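Local structure of aminotransferase, class I (Staphylococcus aureus, 2O1B) at residues 43-53 against 357-365; 135-146 against 181-192. The protein probably catalyses pyridoxal-5'-phosphate-dependent transfer of amino groups between amino acids and 2-oxo acids, as in class I aspartate aminotransferases. One frame throughout, in Å; residues are numbered along the deposited sequence.

Contact 1 (43-53 against 357-365)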
loop_
_atom_site.group_PDB
_atom_site.type_symbol
_atom_site.label_atom_id
_atom_site.label_comp_id
_atom_site.label_asym_id
_atom_site.label_seq_id
_atom_site.Cartn_x
_atom_site.Cartn_y
_atom_site.Cartn_z
ATOM N N GLU A 43 20.618 -1.413 21.725
ATOM C CA GLU A 43 21.500 -1.212 22.875
ATOM C C GLU A 43 20.693 -0.967 24.153
ATOM O O GLU A 43 19.609 -0.379 24.102
ATOM C CB GLU A 43 22.474 -0.053 22.610
ATOM C CG GLU A 43 23.503 0.219 23.722
ATOM C CD GLU A 43 24.494 -0.928 23.943
ATOM O OE1 GLU A 43 24.656 -1.777 23.035
ATOM O OE2 GLU A 43 25.118 -0.973 25.031
ATOM N N HIS A 44 21.224 -1.435 25.285
ATOM C CA HIS A 44 20.571 -1.282 26.589
ATOM C C HIS A 44 21.593 -1.269 27.732
ATOM O O HIS A 44 22.744 -1.670 27.550
ATOM C CB HIS A 44 19.493 -2.368 26.782
ATOM C CG HIS A 44 19.992 -3.648 27.382
ATOM N ND1 HIS A 44 19.200 -4.444 28.183
ATOM C CD2 HIS A 44 21.192 -4.273 27.304
ATOM C CE1 HIS A 44 19.890 -5.499 28.576
ATOM N NE2 HIS A 44 21.106 -5.416 28.065
ATOM N N GLY A 45 21.172 -0.798 28.902
ATOM C CA GLY A 45 22.029 -0.807 30.081
ATOM C C GLY A 45 22.168 -2.192 30.690
ATOM O O GLY A 45 21.770 -3.180 30.075
ATOM N N PRO A 46 22.725 -2.273 31.912
ATOM C CA PRO A 46 22.963 -3.540 32.622
ATOM C C PRO A 46 21.713 -4.391 32.869
ATOM O O PRO A 46 21.760 -5.614 32.721
ATOM C CB PRO A 46 23.542 -3.083 33.964
ATOM C CG PRO A 46 23.179 -1.642 34.084
ATOM C CD PRO A 46 23.186 -1.117 32.698
ATOM N N LEU A 47 20.613 -3.736 33.236
ATOM C CA LEU A 47 19.377 -4.406 33.622
ATOM C C LEU A 47 18.692 -5.056 32.416
ATOM O O LEU A 47 18.877 -4.604 31.291
ATOM C CB LEU A 47 18.437 -3.397 34.295
ATOM C CG LEU A 47 18.697 -2.901 35.729
ATOM C CD1 LEU A 47 20.166 -2.726 36.080
ATOM C CD2 LEU A 47 17.953 -1.600 35.968
ATOM N N PRO A 48 17.926 -6.142 32.637
ATOM C CA PRO A 48 17.113 -6.668 31.537
ATOM C C PRO A 48 16.218 -5.586 30.929
ATOM O O PRO A 48 15.627 -4.785 31.657
ATOM C CB PRO A 48 16.276 -7.758 32.211
ATOM C CG PRO A 48 17.102 -8.197 33.362
ATOM C CD PRO A 48 17.791 -6.960 33.856
ATOM N N LEU A 49 16.141 -5.570 29.601
ATOM C CA LEU A 49 15.432 -4.529 28.865
ATOM C C LEU A 49 13.917 -4.644 28.993
ATOM O O LEU A 49 13.353 -5.732 28.871
ATOM C CB LEU A 49 15.838 -4.550 27.384
ATOM C CG LEU A 49 15.283 -3.464 26.458
ATOM C CD1 LEU A 49 15.921 -2.100 26.728
ATOM C CD2 LEU A 49 15.469 -3.875 24.994
ATOM N N ILE A 50 13.278 -3.506 29.268
ATOM C CA ILE A 50 11.830 -3.357 29.150
ATOM C C ILE A 50 11.587 -2.312 28.061
ATOM O O ILE A 50 12.020 -1.164 28.177
ATOM C CB ILE A 50 11.169 -2.944 30.484
ATOM C CG1 ILE A 50 11.552 -3.930 31.593
ATOM C CG2 ILE A 50 9.649 -2.864 30.337
ATOM C CD1 ILE A 50 11.286 -3.432 32.999
ATOM N N ASN A 51 10.925 -2.738 26.987
ATOM C CA ASN A 51 10.687 -1.890 25.826
ATOM C C ASN A 51 9.321 -1.249 25.941
ATOM O O ASN A 51 8.324 -1.844 25.552
ATOM C CB ASN A 51 10.791 -2.713 24.536
ATOM C CG ASN A 51 10.808 -1.854 23.278
ATOM O OD1 ASN A 51 10.538 -0.647 23.304
ATOM N ND2 ASN A 51 11.123 -2.488 22.154
HETATM N N MSE A 52 9.288 -0.039 26.495
HETATM C CA MSE A 52 8.038 0.699 26.703
HETATM C C MSE A 52 7.846 1.736 25.597
HETATM O O MSE A 52 7.139 2.732 25.773
HETATM C CB MSE A 52 8.042 1.383 28.071
HETATM C CG MSE A 52 8.429 0.482 29.230
HETATM SE SE MSE A 52 8.156 1.323 30.940
HETATM C CE MSE A 52 6.301 0.816 31.257
ATOM N N ALA A 53 8.493 1.496 24.462
ATOM C CA ALA A 53 8.378 2.359 23.298
ATOM C C ALA A 53 7.397 1.765 22.269
ATOM O O ALA A 53 7.272 2.269 21.152
ATOM C CB ALA A 53 9.743 2.574 22.688
ATOM N N VAL A 357 17.412 4.272 28.906
ATOM C CA VAL A 357 17.940 3.062 28.247
ATOM C C VAL A 357 19.314 2.669 28.803
ATOM O O VAL A 357 19.553 1.489 29.097
ATOM C CB VAL A 357 17.921 3.151 26.677
ATOM C CG1 VAL A 357 18.716 4.340 26.163
ATOM C CG2 VAL A 357 18.457 1.873 26.062
ATOM N N GLN A 358 20.190 3.663 28.968
ATOM C CA GLN A 358 21.545 3.465 29.502
ATOM C C GLN A 358 21.549 3.002 30.957
ATOM O O GLN A 358 22.157 1.984 31.290
ATOM C CB GLN A 358 22.355 4.761 29.420
ATOM C CG GLN A 358 22.967 5.084 28.062
ATOM C CD GLN A 358 23.951 6.260 28.134
ATOM O OE1 GLN A 358 24.632 6.467 29.150
ATOM N NE2 GLN A 358 24.031 7.032 27.050
ATOM N N GLU A 359 20.889 3.769 31.823
ATOM C CA GLU A 359 20.925 3.518 33.264
ATOM C C GLU A 359 19.885 2.501 33.712
ATOM O O GLU A 359 20.185 1.630 34.519
ATOM C CB GLU A 359 20.762 4.820 34.069
ATOM C CG GLU A 359 21.611 6.007 33.588
ATOM C CD GLU A 359 23.109 5.749 33.614
ATOM O OE1 GLU A 359 23.593 5.043 34.531
ATOM O OE2 GLU A 359 23.807 6.273 32.713
ATOM N N LYS A 360 18.673 2.610 33.182
ATOM C CA LYS A 360 17.537 1.833 33.685
ATOM C C LYS A 360 17.044 0.713 32.761
ATOM O O LYS A 360 16.120 -0.026 33.119
ATOM C CB LYS A 360 16.379 2.773 34.047
ATOM C CG LYS A 360 16.685 3.678 35.241
ATOM C CD LYS A 360 16.679 2.885 36.534
ATOM C CE LYS A 360 17.030 3.747 37.727
ATOM N NZ LYS A 360 16.682 3.057 39.000
ATOM N N SER A 361 17.669 0.584 31.589
ATOM C CA SER A 361 17.244 -0.376 30.552
ATOM C C SER A 361 15.744 -0.301 30.246
ATOM O O SER A 361 15.089 -1.322 30.032
ATOM C CB SER A 361 17.663 -1.809 30.908
ATOM O OG SER A 361 19.075 -1.954 30.885
ATOM N N ILE A 362 15.214 0.921 30.247
ATOM C CA ILE A 362 13.836 1.189 29.839
ATOM C C ILE A 362 13.846 1.975 28.535
ATOM O O ILE A 362 14.371 3.089 28.473
ATOM C CB ILE A 362 13.042 1.981 30.916
ATOM C CG1 ILE A 362 12.883 1.159 32.190
ATOM C CG2 ILE A 362 11.670 2.389 30.386
ATOM C CD1 ILE A 362 12.251 1.922 33.337
ATOM N N LEU A 363 13.279 1.387 27.487
ATOM C CA LEU A 363 13.145 2.108 26.229
ATOM C C LEU A 363 11.822 2.859 26.239
ATOM O O LEU A 363 10.770 2.268 26.466
ATOM C CB LEU A 363 13.193 1.164 25.029
ATOM C CG LEU A 363 13.975 1.562 23.764
ATOM C CD1 LEU A 363 13.248 1.015 22.522
ATOM C CD2 LEU A 363 14.222 3.061 23.621
ATOM N N VAL A 364 11.881 4.169 26.024
ATOM C CA VAL A 364 10.659 4.953 25.926
ATOM C C VAL A 364 10.666 5.693 24.608
ATOM O O VAL A 364 11.693 5.753 23.924
ATOM C CB VAL A 364 10.481 5.966 27.106
ATOM C CG1 VAL A 364 10.385 5.239 28.447
ATOM C CG2 VAL A 364 11.591 7.031 27.111
ATOM N N ALA A 365 9.520 6.255 24.260
ATOM C CA ALA A 365 9.436 7.128 23.115
ATOM C C ALA A 365 9.602 8.576 23.565
ATOM O O ALA A 365 8.803 9.077 24.357
ATOM C CB ALA A 365 8.117 6.931 22.391
HETATM O O HOH W 1 20.128 -0.829 32.909
#
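Ser361 turns its side chain into the bend formed by Gly45, Pro46 and Leu47. Ser361 OG donates to Leu47 O at 2.7 Å, reaching that oxygen 32° from the carbonyl plane, and a water that takes the N-H of Leu47 donates to the same OG. Just after its helix, Ser361 has positive phi, which ends the helical path and sends the chain alongside residues 49-53. Next to it, Leu47 points its own side chain across the contact, and CD2 comes to rest 3.7 Å from Lys360 O. Gly45 N bonds Val357 O at 2.8 Å, and Gly45 CA lies 3.0 Å from Gln358 O in a CA-H...O contact.

Two parallel bridges follow. Ile50 N meets Ser361 O at 2.9 Å almost end-on, and Leu363 N returns to Ile50 O. Asn51 and Leu363 lie side by side on one face, pointing the same way. With CG anti to the backbone N (chi1 -169°), Asn51 brings OD1 to 3.3 Å from Leu363 CD1; the same oxygen accepts from Ala53 N at 3.2 Å, closing an Asx turn. Ala53 CB packs against the same methyl. Ile362 points to the other face, where the selenomethionine Met52 crosses it at a slant and sets SE 3.7 Å from Ile362 CG2.

On the Ile50 and Ile362 side, helix 388-397 packs through Arg395, which also bonds Pro48 O, while Met52 reaches Ala392 of that helix. Strand 377-381 borders the other end through Ile380 and Val378, and Lys360 of helix 349-360 forms a salt bridge with Glu398.

Contact 2 (135-146 against 181-192); sequences YVLLPDPGYTDY and KTKLIYLTYPNN. With PLP (pyridoxal-5'-phosphate), chain B.
Tyr146 and Tyr186 form an offset stack across the contact, their centroids 4.4 Å apart and their planes 25° from parallel. Tyr146 CB sits over the centre of the Tyr186 ring in a CH-pi contact, 4.2 Å from its centroid. Tyr146 CG, held beside the backbone N (chi1 -51°), is 3.6 Å from Tyr186 CD2, and CD1 and CE1 lie against that same carbon. On the other branch of the ring, CD2 leans on Tyr186 CB, while CE2 and CZ meet Thr188 OG1 near the plane of the Tyr146 ring. At the tip, Tyr146 OH lies 2.8 Å from Thr188 OG1 and is also hydrogen-bonded to Asp220.

Behind this, strands 135-140 and 182-187 pair in parallel, with a beta bulge between Tyr135 and Val136. Further on, the cofactor lies over one face of the Tyr143 ring, with PLP C2 3.5 Å above its centre, and Asn192 ND2 donates to PLP O3 at 3.0 Å.

The Asn192 bond should stabilise negative charge on the cofactor's phenolic oxygen, and OD1 of the same amide accepts from Arg379. Tyr146 probably helps to position Asp220, another residue of the cofactor pocket, which would link the Tyr146-Tyr186 stack to the active site.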
loop_
_atom_site.group_PDB
_atom_site.type_symbol
_atom_site.label_atom_id
_atom_site.label_comp_id
_atom_site.label_asym_id
_atom_site.label_seq_id
_atom_site.Cartn_x
_atom_site.Cartn_y
_atom_site.Cartn_z
ATOM N N TYR A 135 -2.255 24.852 3.379
ATOM C CA TYR A 135 -1.867 24.635 4.771
ATOM C C TYR A 135 -2.611 23.464 5.370
ATOM O O TYR A 135 -3.795 23.274 5.106
ATOM C CB TYR A 135 -2.164 25.873 5.599
ATOM C CG TYR A 135 -1.210 27.010 5.385
ATOM C CD1 TYR A 135 -0.699 27.302 4.122
ATOM C CD2 TYR A 135 -0.837 27.821 6.446
ATOM C CE1 TYR A 135 0.178 28.383 3.928
ATOM C CE2 TYR A 135 0.026 28.895 6.266
ATOM C CZ TYR A 135 0.531 29.167 5.014
ATOM O OH TYR A 135 1.395 30.225 4.859
ATOM N N VAL A 136 -1.895 22.666 6.163
ATOM C CA VAL A 136 -2.492 21.552 6.886
ATOM C C VAL A 136 -2.104 21.688 8.361
ATOM O O VAL A 136 -0.910 21.797 8.689
ATOM C CB VAL A 136 -2.025 20.179 6.331
ATOM C CG1 VAL A 136 -2.651 19.045 7.112
ATOM C CG2 VAL A 136 -2.360 20.052 4.838
ATOM N N LEU A 137 -3.112 21.689 9.235
ATOM C CA LEU A 137 -2.890 21.766 10.683
ATOM C C LEU A 137 -2.656 20.385 11.274
ATOM O O LEU A 137 -3.459 19.485 11.063
ATOM C CB LEU A 137 -4.069 22.447 11.376
ATOM C CG LEU A 137 -4.086 23.962 11.176
ATOM C CD1 LEU A 137 -5.417 24.546 11.596
ATOM C CD2 LEU A 137 -2.958 24.583 11.991
ATOM N N LEU A 138 -1.546 20.252 12.009
ATOM C CA LEU A 138 -1.113 18.998 12.619
ATOM C C LEU A 138 -1.006 19.106 14.154
ATOM O O LEU A 138 -0.327 20.000 14.660
ATOM C CB LEU A 138 0.254 18.604 12.031
ATOM C CG LEU A 138 0.349 17.623 10.846
ATOM C CD1 LEU A 138 -0.875 17.541 9.939
ATOM C CD2 LEU A 138 1.606 17.778 10.028
ATOM N N PRO A 139 -1.654 18.182 14.900
ATOM C CA PRO A 139 -1.627 18.268 16.366
ATOM C C PRO A 139 -0.209 18.242 16.925
ATOM O O PRO A 139 0.601 17.382 16.553
ATOM C CB PRO A 139 -2.381 17.006 16.814
ATOM C CG PRO A 139 -3.196 16.614 15.668
ATOM C CD PRO A 139 -2.429 17.019 14.438
ATOM N N ASP A 140 0.081 19.206 17.797
ATOM C CA ASP A 140 1.354 19.287 18.513
ATOM C C ASP A 140 1.046 19.382 20.009
ATOM O O ASP A 140 0.576 20.423 20.462
ATOM C CB ASP A 140 2.121 20.523 18.044
ATOM C CG ASP A 140 3.504 20.642 18.674
ATOM O OD1 ASP A 140 3.856 19.816 19.557
ATOM O OD2 ASP A 140 4.236 21.575 18.275
ATOM N N PRO A 141 1.306 18.301 20.783
ATOM C CA PRO A 141 1.949 17.055 20.396
ATOM C C PRO A 141 0.959 16.123 19.749
ATOM O O PRO A 141 -0.165 15.997 20.214
ATOM C CB PRO A 141 2.413 16.455 21.734
ATOM C CG PRO A 141 2.006 17.439 22.805
ATOM C CD PRO A 141 0.937 18.274 22.206
ATOM N N GLY A 142 1.381 15.470 18.678
ATOM C CA GLY A 142 0.486 14.613 17.932
ATOM C C GLY A 142 1.256 13.548 17.193
ATOM O O GLY A 142 2.471 13.444 17.326
ATOM N N TYR A 143 0.541 12.778 16.383
ATOM C CA TYR A 143 1.118 11.600 15.762
ATOM C C TYR A 143 2.150 11.945 14.692
ATOM O O TYR A 143 2.038 12.965 13.989
ATOM C CB TYR A 143 0.015 10.708 15.224
ATOM C CG TYR A 143 0.431 9.308 14.861
ATOM C CD1 TYR A 143 0.981 8.446 15.817
ATOM C CD2 TYR A 143 0.205 8.816 13.576
ATOM C CE1 TYR A 143 1.343 7.149 15.486
ATOM C CE2 TYR A 143 0.559 7.537 13.238
ATOM C CZ TYR A 143 1.113 6.699 14.201
ATOM O OH TYR A 143 1.455 5.414 13.855
ATOM N N THR A 144 3.158 11.080 14.608
ATOM C CA THR A 144 4.391 11.319 13.855
ATOM C C THR A 144 4.231 11.234 12.332
ATOM O O THR A 144 4.933 11.915 11.589
ATOM C CB THR A 144 5.471 10.290 14.265
ATOM O OG1 THR A 144 4.894 8.974 14.262
ATOM C CG2 THR A 144 5.996 10.602 15.654
ATOM N N ASP A 145 3.316 10.384 11.876
ATOM C CA ASP A 145 3.264 10.003 10.459
ATOM C C ASP A 145 2.552 10.972 9.496
ATOM O O ASP A 145 2.736 10.884 8.282
ATOM C CB ASP A 145 2.705 8.583 10.324
ATOM C CG ASP A 145 3.624 7.542 10.931
ATOM O OD1 ASP A 145 4.758 7.901 11.305
ATOM O OD2 ASP A 145 3.225 6.363 11.043
ATOM N N TYR A 146 1.774 11.910 10.032
ATOM C CA TYR A 146 0.993 12.819 9.186
ATOM C C TYR A 146 1.889 13.707 8.335
ATOM O O TYR A 146 1.587 13.951 7.179
ATOM C CB TYR A 146 0.062 13.715 10.004
ATOM C CG TYR A 146 -0.819 13.000 11.002
ATOM C CD1 TYR A 146 -1.298 11.705 10.748
ATOM C CD2 TYR A 146 -1.200 13.632 12.179
ATOM C CE1 TYR A 146 -2.123 11.038 11.679
ATOM C CE2 TYR A 146 -2.023 12.993 13.104
ATOM C CZ TYR A 146 -2.473 11.700 12.855
ATOM O OH TYR A 146 -3.282 11.092 13.776
ATOM N N LYS A 181 -6.218 29.955 5.398
ATOM C CA LYS A 181 -5.456 29.250 4.369
ATOM C C LYS A 181 -5.483 27.734 4.541
ATOM O O LYS A 181 -5.013 27.004 3.659
ATOM C CB LYS A 181 -4.004 29.740 4.335
ATOM C CG LYS A 181 -3.812 31.143 3.805
ATOM C CD LYS A 181 -2.342 31.506 3.826
ATOM C CE LYS A 181 -2.136 33.008 3.654
ATOM N NZ LYS A 181 -0.709 33.371 3.880
ATOM N N THR A 182 -6.028 27.259 5.661
ATOM C CA THR A 182 -6.005 25.826 5.961
ATOM C C THR A 182 -7.062 25.038 5.193
ATOM O O THR A 182 -8.251 25.359 5.217
ATOM C CB THR A 182 -6.094 25.541 7.482
ATOM O OG1 THR A 182 -4.958 26.119 8.127
ATOM C CG2 THR A 182 -6.081 24.038 7.760
ATOM N N LYS A 183 -6.613 23.986 4.527
ATOM C CA LYS A 183 -7.500 23.163 3.732
ATOM C C LYS A 183 -7.730 21.793 4.364
ATOM O O LYS A 183 -8.688 21.108 4.024
ATOM C CB LYS A 183 -6.959 23.054 2.311
ATOM C CG LYS A 183 -6.644 24.435 1.701
ATOM C CD LYS A 183 -7.894 25.287 1.531
ATOM C CE LYS A 183 -7.582 26.662 0.933
ATOM N NZ LYS A 183 -7.324 26.601 -0.531
ATOM N N LEU A 184 -6.855 21.414 5.292
ATOM C CA LEU A 184 -6.965 20.137 5.977
ATOM C C LEU A 184 -6.459 20.232 7.416
ATOM O O LEU A 184 -5.488 20.949 7.705
ATOM C CB LEU A 184 -6.196 19.053 5.208
ATOM C CG LEU A 184 -6.336 17.588 5.634
ATOM C CD1 LEU A 184 -7.754 17.054 5.411
ATOM C CD2 LEU A 184 -5.345 16.757 4.861
ATOM N N ILE A 185 -7.137 19.503 8.301
ATOM C CA ILE A 185 -6.794 19.418 9.716
ATOM C C ILE A 185 -6.837 17.969 10.190
ATOM O O ILE A 185 -7.837 17.281 10.015
ATOM C CB ILE A 185 -7.771 20.242 10.581
ATOM C CG1 ILE A 185 -7.764 21.708 10.136
ATOM C CG2 ILE A 185 -7.414 20.132 12.069
ATOM C CD1 ILE A 185 -8.711 22.577 10.909
ATOM N N TYR A 186 -5.748 17.508 10.794
ATOM C CA TYR A 186 -5.772 16.209 11.461
ATOM C C TYR A 186 -6.146 16.376 12.916
ATOM O O TYR A 186 -5.665 17.295 13.597
ATOM C CB TYR A 186 -4.423 15.509 11.366
ATOM C CG TYR A 186 -4.143 14.922 10.021
ATOM C CD1 TYR A 186 -3.847 15.732 8.936
ATOM C CD2 TYR A 186 -4.168 13.542 9.826
ATOM C CE1 TYR A 186 -3.583 15.190 7.686
ATOM C CE2 TYR A 186 -3.893 12.994 8.580
ATOM C CZ TYR A 186 -3.605 13.822 7.518
ATOM O OH TYR A 186 -3.330 13.278 6.274
ATOM N N LEU A 187 -7.010 15.483 13.386
ATOM C CA LEU A 187 -7.342 15.410 14.794
ATOM C C LEU A 187 -7.183 13.957 15.197
ATOM O O LEU A 187 -7.341 13.070 14.368
ATOM C CB LEU A 187 -8.772 15.904 15.052
ATOM C CG LEU A 187 -9.013 17.413 14.823
ATOM C CD1 LEU A 187 -10.461 17.790 15.037
ATOM C CD2 LEU A 187 -8.096 18.277 15.710
ATOM N N THR A 188 -6.853 13.729 16.462
ATOM C CA THR A 188 -6.561 12.392 16.972
ATOM C C THR A 188 -7.008 12.309 18.424
ATOM O O THR A 188 -6.343 12.854 19.305
ATOM C CB THR A 188 -5.032 12.104 16.927
ATOM O OG1 THR A 188 -4.454 12.665 15.737
ATOM C CG2 THR A 188 -4.755 10.612 16.991
ATOM N N TYR A 189 -8.144 11.651 18.654
ATOM C CA TYR A 189 -8.681 11.389 19.983
ATOM C C TYR A 189 -9.242 9.966 20.055
ATOM O O TYR A 189 -10.172 9.623 19.328
ATOM C CB TYR A 189 -9.734 12.434 20.396
ATOM C CG TYR A 189 -9.127 13.815 20.448
ATOM C CD1 TYR A 189 -9.239 14.688 19.370
ATOM C CD2 TYR A 189 -8.366 14.216 21.551
ATOM C CE1 TYR A 189 -8.642 15.955 19.402
ATOM C CE2 TYR A 189 -7.755 15.455 21.589
ATOM C CZ TYR A 189 -7.901 16.322 20.518
ATOM O OH TYR A 189 -7.300 17.549 20.572
ATOM N N PRO A 190 -8.671 9.132 20.929
ATOM C CA PRO A 190 -7.559 9.433 21.837
ATOM C C PRO A 190 -6.261 9.850 21.143
ATOM O O PRO A 190 -5.873 9.242 20.132
ATOM C CB PRO A 190 -7.359 8.110 22.584
ATOM C CG PRO A 190 -8.656 7.416 22.476
ATOM C CD PRO A 190 -9.154 7.750 21.106
ATOM N N ASN A 191 -5.603 10.886 21.682
ATOM C CA ASN A 191 -4.363 11.405 21.089
ATOM C C ASN A 191 -3.145 10.516 21.350
ATOM O O ASN A 191 -2.935 10.028 22.458
ATOM C CB ASN A 191 -4.060 12.835 21.566
ATOM C CG ASN A 191 -2.977 13.530 20.722
ATOM O OD1 ASN A 191 -2.291 14.434 21.203
ATOM N ND2 ASN A 191 -2.844 13.128 19.459
ATOM N N ASN A 192 -2.360 10.310 20.304
ATOM C CA ASN A 192 -1.051 9.711 20.428
ATOM C C ASN A 192 -0.077 10.865 20.201
ATOM O O ASN A 192 0.034 11.348 19.073
ATOM C CB ASN A 192 -0.892 8.611 19.378
ATOM C CG ASN A 192 0.412 7.813 19.528
ATOM O OD1 ASN A 192 1.327 8.204 20.251
ATOM N ND2 ASN A 192 0.491 6.676 18.825
HETATM N N1 PLP B . -2.624 6.650 13.969
HETATM C C2 PLP B . -2.321 6.520 15.312
HETATM C C2A PLP B . -2.671 7.637 16.257
HETATM C C3 PLP B . -1.729 5.335 15.754
HETATM O O3 PLP B . -1.415 5.156 17.070
HETATM C C4 PLP B . -1.443 4.308 14.844
HETATM C C4A PLP B . -1.344 2.913 15.385
HETATM C C5 PLP B . -1.740 4.462 13.487
HETATM C C6 PLP B . -2.333 5.649 13.055
HETATM C C5A PLP B . -1.414 3.375 12.471
HETATM O O4P PLP B . -2.291 2.268 12.555
HETATM P P PLP B . -2.234 1.084 11.457
HETATM O O1P PLP B . -1.624 -0.155 12.093
HETATM O O2P PLP B . -1.392 1.576 10.311
HETATM O O3P PLP B . -3.648 0.801 11.035
HETATM O O HOH W 2 -2.082 13.507 16.823
#

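In the fold
From the N terminus the chain passes early through 43-53, one half of contact 1, and meets its partner, 357-365, only after 303 intervening residues. Contact 2 falls wholly within that long loop: it closes a short one of 34 residues, holding most of helices 146-152 and 176-181 and the whole of edge strand 156-161. The loops therefore nest and do not cross. Contact 1 binds the N-terminal segment to the C-terminal part of the fold; contact 2 joins neighbouring strands of the seven-stranded sheet beside the cofactor. Their centres are 30 Å apart and they do not touch, yet Arg379 reaches both, hydrogen-bonding Asn192 of contact 2 and, weakly, Ala53 O of contact 1.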